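Local coordinates for protein hyperpolarization-activated (Ih) channel (Strongylocentrotus purpuratus, PDB 2PTM) that probably forms a hyperpolarization-activated, voltage-gated cation channel of the HCN family, represented here by its cytoplasmic C-linker and cAMP-binding domain, at residues A82-L93 with H172-M183. Sequence-based numbering, arbitrary orientation.
Sequences ADSNFVTRVVTL and HFNQVLDEFPAM
F86 and F180 meet through different first torsions: in F86, CG stands anti to the backbone N (chi1 175°), which swings the ring out from helix 84-93, so that M183 lies over one face and F180 CD2 at its edge, whereas in F180 CG is anti to the carbonyl carbon, and the face of the ring lies against the backbone of F86. The two rings form an offset edge-to-face pair, centroids 5.5 Å apart and planes at 80°, with the F86 edge turned to the F180 face. A phenylalanine suits position 180 because its face takes both that edge and F86 CB, 3.8 Å from the centroid; F86 suits its own place by offering an edge to F180 and a face to M183. M183, bent at chi2 and chi3, lays its flexible thioether across that face: CG is 3.5 Å from the ring centroid and SD 4.5 Å, a Met-aromatic contact, while V90 CG2 lies over the opposite face, toward its rim. An alanine in place of F86 would probably leave M183 and F180 without the ring that fills the space between them. Antiparallel helices 84-93 and 172-179, axes 10.4 Å apart, belong to the helical part of the cyclic nucleotide-binding domain: the first leads into the beta-roll and the second follows its last strand, so the contact joins the two ends of the roll. F180 ends the second helix, and M183 comes from the following helix 181-192. Farther along, the branched methyls of L93 and V176 bridge the gap, CD1 to CG1 3.8 Å, and L93 CD2 rests over the centre of the H172 ring. On the flank, the long arm of R89 passes V176 and reaches E179, NH2 to OE2 3.0 Å, in a salt bridge whose hydrogen bond is weak and bent (129°). E179 OE2 also accepts from F111 N of the second subunit, so this carboxylate ties the helix pair to its neighbour.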
# COMPACT_ATOMS: atom_id res chain seq x y z
N ALA A 82 -20.67 -10.58 25.51
CA ALA A 82 -19.28 -10.39 25.11
C ALA A 82 -18.70 -9.13 25.74
O ALA A 82 -19.43 -8.21 26.10
CB ALA A 82 -19.17 -10.31 23.59
N ASP A 83 -17.38 -9.10 25.86
CA ASP A 83 -16.67 -7.92 26.36
C ASP A 83 -16.88 -6.77 25.37
O ASP A 83 -16.72 -6.96 24.16
CB ASP A 83 -15.19 -8.24 26.51
CG ASP A 83 -14.41 -7.14 27.23
OD1 ASP A 83 -14.61 -5.95 26.92
OD2 ASP A 83 -13.58 -7.49 28.09
N SER A 84 -17.24 -5.59 25.88
CA SER A 84 -17.45 -4.40 25.05
C SER A 84 -16.25 -4.10 24.15
O SER A 84 -16.42 -3.63 23.01
CB SER A 84 -17.75 -3.17 25.91
OG SER A 84 -19.11 -3.16 26.32
N ASN A 85 -15.05 -4.36 24.66
CA ASN A 85 -13.83 -4.14 23.89
C ASN A 85 -13.71 -5.13 22.74
O ASN A 85 -13.17 -4.79 21.68
CB ASN A 85 -12.59 -4.24 24.79
CG ASN A 85 -12.53 -3.12 25.81
OD1 ASN A 85 -12.94 -1.99 25.54
ND2 ASN A 85 -11.99 -3.43 26.99
N PHE A 86 -14.20 -6.36 22.95
CA PHE A 86 -14.27 -7.35 21.87
C PHE A 86 -15.20 -6.88 20.76
O PHE A 86 -14.82 -6.85 19.58
CB PHE A 86 -14.71 -8.73 22.38
CG PHE A 86 -14.92 -9.77 21.28
CD1 PHE A 86 -13.84 -10.42 20.70
CD2 PHE A 86 -16.19 -10.07 20.83
CE1 PHE A 86 -14.02 -11.35 19.69
CE2 PHE A 86 -16.39 -11.02 19.82
CZ PHE A 86 -15.30 -11.66 19.26
N VAL A 87 -16.43 -6.51 21.12
CA VAL A 87 -17.39 -6.04 20.13
C VAL A 87 -16.83 -4.83 19.36
O VAL A 87 -16.90 -4.77 18.14
CB VAL A 87 -18.74 -5.69 20.76
CG1 VAL A 87 -19.70 -5.18 19.69
CG2 VAL A 87 -19.32 -6.89 21.49
N THR A 88 -16.26 -3.87 20.09
CA THR A 88 -15.71 -2.70 19.42
C THR A 88 -14.60 -3.05 18.43
O THR A 88 -14.55 -2.53 17.31
CB THR A 88 -15.22 -1.66 20.44
OG1 THR A 88 -16.35 -1.10 21.12
CG2 THR A 88 -14.45 -0.54 19.74
N ARG A 89 -13.71 -3.96 18.83
CA ARG A 89 -12.62 -4.37 17.96
C ARG A 89 -13.14 -5.00 16.67
O ARG A 89 -12.69 -4.66 15.57
CB ARG A 89 -11.70 -5.36 18.68
CG ARG A 89 -10.46 -5.75 17.88
CD ARG A 89 -9.47 -4.61 17.82
NE ARG A 89 -8.95 -4.28 19.15
CZ ARG A 89 -8.15 -3.25 19.42
NH1 ARG A 89 -7.80 -2.42 18.45
NH2 ARG A 89 -7.72 -3.05 20.66
N VAL A 90 -14.10 -5.91 16.80
CA VAL A 90 -14.66 -6.58 15.63
C VAL A 90 -15.32 -5.61 14.68
O VAL A 90 -14.99 -5.58 13.49
CB VAL A 90 -15.66 -7.67 16.04
CG1 VAL A 90 -16.38 -8.24 14.81
CG2 VAL A 90 -14.94 -8.77 16.80
N VAL A 91 -16.24 -4.79 15.19
CA VAL A 91 -17.01 -3.91 14.31
C VAL A 91 -16.11 -2.92 13.56
O VAL A 91 -16.45 -2.50 12.47
CB VAL A 91 -18.16 -3.15 15.03
CG1 VAL A 91 -19.24 -4.12 15.52
CG2 VAL A 91 -17.65 -2.27 16.16
N THR A 92 -14.97 -2.56 14.14
CA THR A 92 -14.07 -1.63 13.47
C THR A 92 -13.27 -2.32 12.37
O THR A 92 -12.65 -1.66 11.53
CB THR A 92 -13.09 -0.96 14.46
OG1 THR A 92 -12.24 -1.95 15.04
CG2 THR A 92 -13.83 -0.21 15.55
N LEU A 93 -13.27 -3.65 12.37
CA LEU A 93 -12.53 -4.41 11.36
C LEU A 93 -13.42 -5.05 10.29
O LEU A 93 -12.91 -5.57 9.30
CB LEU A 93 -11.66 -5.48 12.01
CG LEU A 93 -10.61 -5.00 13.02
CD1 LEU A 93 -9.88 -6.19 13.60
CD2 LEU A 93 -9.63 -4.03 12.38
N HIS A 172 -7.45 -10.48 10.57
CA HIS A 172 -8.18 -9.81 11.65
C HIS A 172 -8.86 -10.81 12.58
O HIS A 172 -8.91 -10.60 13.79
CB HIS A 172 -9.22 -8.83 11.08
CG HIS A 172 -8.63 -7.74 10.25
ND1 HIS A 172 -7.45 -7.10 10.57
CD2 HIS A 172 -9.07 -7.15 9.11
CE1 HIS A 172 -7.18 -6.18 9.66
NE2 HIS A 172 -8.15 -6.19 8.76
N PHE A 173 -9.41 -11.87 12.00
CA PHE A 173 -10.02 -12.97 12.75
C PHE A 173 -9.03 -13.50 13.79
O PHE A 173 -9.35 -13.59 14.98
CB PHE A 173 -10.42 -14.07 11.76
CG PHE A 173 -10.99 -15.31 12.40
CD1 PHE A 173 -12.36 -15.43 12.63
CD2 PHE A 173 -10.17 -16.38 12.72
CE1 PHE A 173 -12.89 -16.59 13.18
CE2 PHE A 173 -10.69 -17.54 13.29
CZ PHE A 173 -12.06 -17.64 13.52
N ASN A 174 -7.83 -13.83 13.34
CA ASN A 174 -6.82 -14.37 14.23
C ASN A 174 -6.36 -13.34 15.26
O ASN A 174 -6.00 -13.69 16.37
CB ASN A 174 -5.65 -14.94 13.44
CG ASN A 174 -5.94 -16.33 12.89
OD1 ASN A 174 -6.41 -17.21 13.62
ND2 ASN A 174 -5.65 -16.53 11.61
N GLN A 175 -6.39 -12.07 14.89
CA GLN A 175 -6.04 -10.99 15.80
C GLN A 175 -7.03 -10.88 16.96
O GLN A 175 -6.64 -10.88 18.12
CB GLN A 175 -5.97 -9.66 15.05
CG GLN A 175 -4.76 -9.51 14.13
CD GLN A 175 -4.80 -8.21 13.33
OE1 GLN A 175 -5.61 -7.32 13.60
NE2 GLN A 175 -3.91 -8.11 12.35
N VAL A 176 -8.32 -10.79 16.64
CA VAL A 176 -9.33 -10.59 17.68
C VAL A 176 -9.49 -11.80 18.61
O VAL A 176 -9.79 -11.63 19.80
CB VAL A 176 -10.69 -10.18 17.08
CG1 VAL A 176 -10.50 -9.03 16.11
CG2 VAL A 176 -11.34 -11.35 16.39
N LEU A 177 -9.26 -13.00 18.08
CA LEU A 177 -9.33 -14.22 18.88
C LEU A 177 -8.15 -14.37 19.83
O LEU A 177 -8.25 -15.02 20.87
CB LEU A 177 -9.42 -15.45 17.97
CG LEU A 177 -10.83 -15.95 17.69
CD1 LEU A 177 -11.76 -14.80 17.36
CD2 LEU A 177 -10.84 -17.00 16.59
N ASP A 178 -7.01 -13.80 19.45
CA ASP A 178 -5.84 -13.81 20.33
C ASP A 178 -6.04 -12.79 21.44
O ASP A 178 -5.73 -13.04 22.60
CB ASP A 178 -4.57 -13.48 19.54
CG ASP A 178 -4.09 -14.64 18.70
OD1 ASP A 178 -4.70 -15.72 18.78
OD2 ASP A 178 -3.10 -14.46 17.95
N GLU A 179 -6.57 -11.63 21.06
CA GLU A 179 -6.81 -10.57 22.02
C GLU A 179 -7.89 -10.98 23.00
O GLU A 179 -7.84 -10.62 24.18
CB GLU A 179 -7.20 -9.28 21.30
CG GLU A 179 -7.17 -8.04 22.18
CD GLU A 179 -7.31 -6.76 21.39
OE1 GLU A 179 -7.67 -6.82 20.20
OE2 GLU A 179 -7.06 -5.68 21.98
N PHE A 180 -8.86 -11.76 22.53
CA PHE A 180 -9.95 -12.22 23.37
C PHE A 180 -10.16 -13.73 23.27
O PHE A 180 -11.08 -14.19 22.60
CB PHE A 180 -11.24 -11.47 23.01
CG PHE A 180 -11.12 -9.97 23.12
CD1 PHE A 180 -11.34 -9.33 24.33
CD2 PHE A 180 -10.77 -9.21 22.02
CE1 PHE A 180 -11.22 -7.95 24.43
CE2 PHE A 180 -10.65 -7.83 22.11
CZ PHE A 180 -10.87 -7.20 23.32
N PRO A 181 -9.31 -14.51 23.97
CA PRO A 181 -9.28 -15.98 23.83
C PRO A 181 -10.61 -16.64 24.18
O PRO A 181 -10.95 -17.67 23.61
CB PRO A 181 -8.20 -16.41 24.82
CG PRO A 181 -7.42 -15.15 25.13
CD PRO A 181 -8.42 -14.04 25.04
N ALA A 182 -11.35 -16.05 25.12
CA ALA A 182 -12.65 -16.59 25.51
C ALA A 182 -13.56 -16.76 24.29
O ALA A 182 -14.36 -17.70 24.22
CB ALA A 182 -13.31 -15.71 26.55
N MET A 183 -13.44 -15.84 23.34
CA MET A 183 -14.24 -15.89 22.12
C MET A 183 -13.78 -16.92 21.09
O MET A 183 -14.57 -17.35 20.24
CB MET A 183 -14.36 -14.50 21.49
CG MET A 183 -15.74 -13.87 21.66
SD MET A 183 -16.29 -13.70 23.36
CE MET A 183 -15.26 -12.35 23.93